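Local coordinates for protein N-acetyl-beta-D glucosaminidase (Rhizomucor miehei CAU432, PDB 4ZM6) that probably hydrolyses terminal beta-linked N-acetylglucosamine residues and binds acetyl-CoA in a GCN5-related region thought to acetylate glucosamine, at residues V374-R378 and V530-I534. Sequence-based numbering, arbitrary orientation.
Sequences VVTNR and VDDAI
Edge strand 373-377 and the Arg378 that follows it meet the irregular loop 530-534, the two running 104° apart, with the closest CA atoms, those of Val375 and Ala533, 5.4 Å apart. Val375 turns helical (phi/psi -93/-46), and with Thr376 it faces Tyr495 of antiparallel strand 494-497 in a classic beta bulge. Val375 O accepts a hydrogen bond from Ile534 N at 3.1 Å and a CA-H...O contact from Ala533 CA at 3.6 Å. Ile534 (m, t) reaches across the strand, its CD1 4.1 Å from Val374 CG1 and 3.7 Å from Asn377 CB. Thr376, rotamer p, sets CG2 4.0 Å from Val530 CG1, while its OG1 is hydrogen-bonded to Gln486 OE1. Arg378 bends back through off-rotamer chi1 and chi2, so that NH1 forms a salt bridge with Asp532 OD2 (3.1 Å; Asp532 chi1 p); its NE pairs with Asp493 and its NH2 with Pro490 O. A backbone hydrogen bond, a salt bridge and the Ile534 side chain together hold the loop between helix 503-513 and strand 540-543 against a bulged edge strand of a six-stranded mixed beta sheet.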
ATOM      1  N   VAL A 374       3.310  25.524  17.672  1.00 47.71           N
ATOM      2  CA  VAL A 374       3.793  25.658  19.038  1.00 46.56           C
ATOM      3  C   VAL A 374       4.190  24.255  19.463  1.00 48.18           C
ATOM      4  O   VAL A 374       3.341  23.364  19.535  1.00 52.82           O
ATOM      5  CB  VAL A 374       2.703  26.200  19.974  1.00 45.97           C
ATOM      6  CG1 VAL A 374       3.200  26.233  21.407  1.00 45.69           C
ATOM      7  CG2 VAL A 374       2.258  27.586  19.518  1.00 46.87           C
ATOM      8  N   VAL A 375       5.478  24.060  19.733  1.00 47.33           N
ATOM      9  CA  VAL A 375       6.027  22.733  19.976  1.00 45.66           C
ATOM     10  C   VAL A 375       6.026  22.404  21.469  1.00 46.36           C
ATOM     11  O   VAL A 375       5.635  21.308  21.871  1.00 46.22           O
ATOM     12  CB  VAL A 375       7.447  22.624  19.396  1.00 44.99           C
ATOM     13  CG1 VAL A 375       8.023  21.234  19.619  1.00 45.37           C
ATOM     14  CG2 VAL A 375       7.435  22.960  17.914  1.00 44.91           C
ATOM     15  N   THR A 376       6.471  23.346  22.290  1.00 47.60           N
ATOM     16  CA  THR A 376       6.349  23.198  23.737  1.00 50.28           C
ATOM     17  C   THR A 376       5.865  24.495  24.354  1.00 49.57           C
ATOM     18  O   THR A 376       6.041  25.573  23.795  1.00 49.11           O
ATOM     19  CB  THR A 376       7.669  22.753  24.415  1.00 52.85           C
ATOM     20  OG1 THR A 376       8.688  23.734  24.206  1.00 53.12           O
ATOM     21  CG2 THR A 376       8.136  21.409  23.857  1.00 54.46           C
ATOM     22  N   ASN A 377       5.234  24.362  25.511  1.00 50.14           N
ATOM     23  CA  ASN A 377       4.643  25.482  26.216  1.00 50.07           C
ATOM     24  C   ASN A 377       4.358  25.026  27.649  1.00 52.76           C
ATOM     25  O   ASN A 377       3.224  25.085  28.135  1.00 52.88           O
ATOM     26  CB  ASN A 377       3.367  25.937  25.494  1.00 48.29           C
ATOM     27  CG  ASN A 377       2.888  27.307  25.938  1.00 47.89           C
ATOM     28  OD1 ASN A 377       3.606  28.063  26.594  1.00 49.38           O
ATOM     29  ND2 ASN A 377       1.667  27.634  25.571  1.00 47.89           N
ATOM     30  N   ARG A 378       5.415  24.555  28.309  1.00 55.11           N
ATOM     31  CA  ARG A 378       5.315  23.945  29.635  1.00 56.73           C
ATOM     32  C   ARG A 378       4.747  24.870  30.719  1.00 56.91           C
ATOM     33  O   ARG A 378       4.035  24.406  31.606  1.00 54.22           O
ATOM     34  CB  ARG A 378       6.683  23.395  30.079  1.00 59.89           C
ATOM     35  CG  ARG A 378       6.860  21.892  29.876  1.00 63.03           C
ATOM     36  CD  ARG A 378       7.733  21.519  28.686  1.00 63.87           C
ATOM     37  NE  ARG A 378       9.148  21.813  28.932  1.00 67.89           N
ATOM     38  CZ  ARG A 378      10.171  21.379  28.190  1.00 69.41           C
ATOM     39  NH1 ARG A 378       9.981  20.598  27.127  1.00 70.30           N
ATOM     40  NH2 ARG A 378      11.406  21.731  28.520  1.00 69.99           N
ATOM     41  N   VAL A 530      13.341  15.918  22.537  1.00 63.59           N
ATOM     42  CA  VAL A 530      12.104  16.620  22.873  1.00 67.70           C
ATOM     43  C   VAL A 530      10.917  15.707  22.552  1.00 73.62           C
ATOM     44  O   VAL A 530      10.460  15.648  21.407  1.00 70.59           O
ATOM     45  CB  VAL A 530      11.956  17.937  22.085  1.00 66.67           C
ATOM     46  CG1 VAL A 530      10.720  18.694  22.550  1.00 66.53           C
ATOM     47  CG2 VAL A 530      13.202  18.796  22.229  1.00 65.64           C
ATOM     48  N   ASP A 531      10.429  15.002  23.571  1.00 82.71           N
ATOM     49  CA  ASP A 531       9.398  13.971  23.400  1.00 88.50           C
ATOM     50  C   ASP A 531       8.006  14.388  23.881  1.00 89.04           C
ATOM     51  O   ASP A 531       7.023  13.704  23.591  1.00 89.88           O
ATOM     52  CB  ASP A 531       9.833  12.688  24.114  1.00 91.28           C
ATOM     53  CG  ASP A 531      11.034  12.038  23.451  1.00 93.49           C
ATOM     54  OD1 ASP A 531      10.878  11.520  22.324  1.00 91.54           O
ATOM     55  OD2 ASP A 531      12.132  12.052  24.052  1.00 97.27           O
ATOM     56  N   ASP A 532       7.920  15.506  24.599  1.00 90.60           N
ATOM     57  CA  ASP A 532       6.637  15.994  25.115  1.00 90.40           C
ATOM     58  C   ASP A 532       6.021  17.058  24.196  1.00 88.22           C
ATOM     59  O   ASP A 532       5.413  18.025  24.670  1.00 90.05           O
ATOM     60  CB  ASP A 532       6.775  16.502  26.567  1.00 92.24           C
ATOM     61  CG  ASP A 532       7.852  17.571  26.731  1.00 94.74           C
ATOM     62  OD1 ASP A 532       9.022  17.312  26.371  1.00 95.75           O
ATOM     63  OD2 ASP A 532       7.528  18.663  27.240  1.00 93.74           O
ATOM     64  N   ALA A 533       6.161  16.861  22.883  1.00 82.99           N
ATOM     65  CA  ALA A 533       5.551  17.747  21.894  1.00 80.35           C
ATOM     66  C   ALA A 533       4.042  17.852  22.147  1.00 76.42           C
ATOM     67  O   ALA A 533       3.409  16.869  22.524  1.00 74.92           O
ATOM     68  CB  ALA A 533       5.830  17.232  20.486  1.00 78.42           C
ATOM     69  N   ILE A 534       3.480  19.049  21.971  1.00 74.47           N
ATOM     70  CA  ILE A 534       2.048  19.280  22.211  1.00 75.73           C
ATOM     71  C   ILE A 534       1.213  18.704  21.076  1.00 78.18           C
ATOM     72  O   ILE A 534       1.382  19.089  19.919  1.00 75.96           O
ATOM     73  CB  ILE A 534       1.709  20.784  22.332  1.00 73.72           C
ATOM     74  CG1 ILE A 534       2.341  21.380  23.588  1.00 70.66           C
ATOM     75  CG2 ILE A 534       0.195  21.002  22.357  1.00 72.76           C
ATOM     76  CD1 ILE A 534       2.303  22.890  23.617  1.00 70.39           C
TER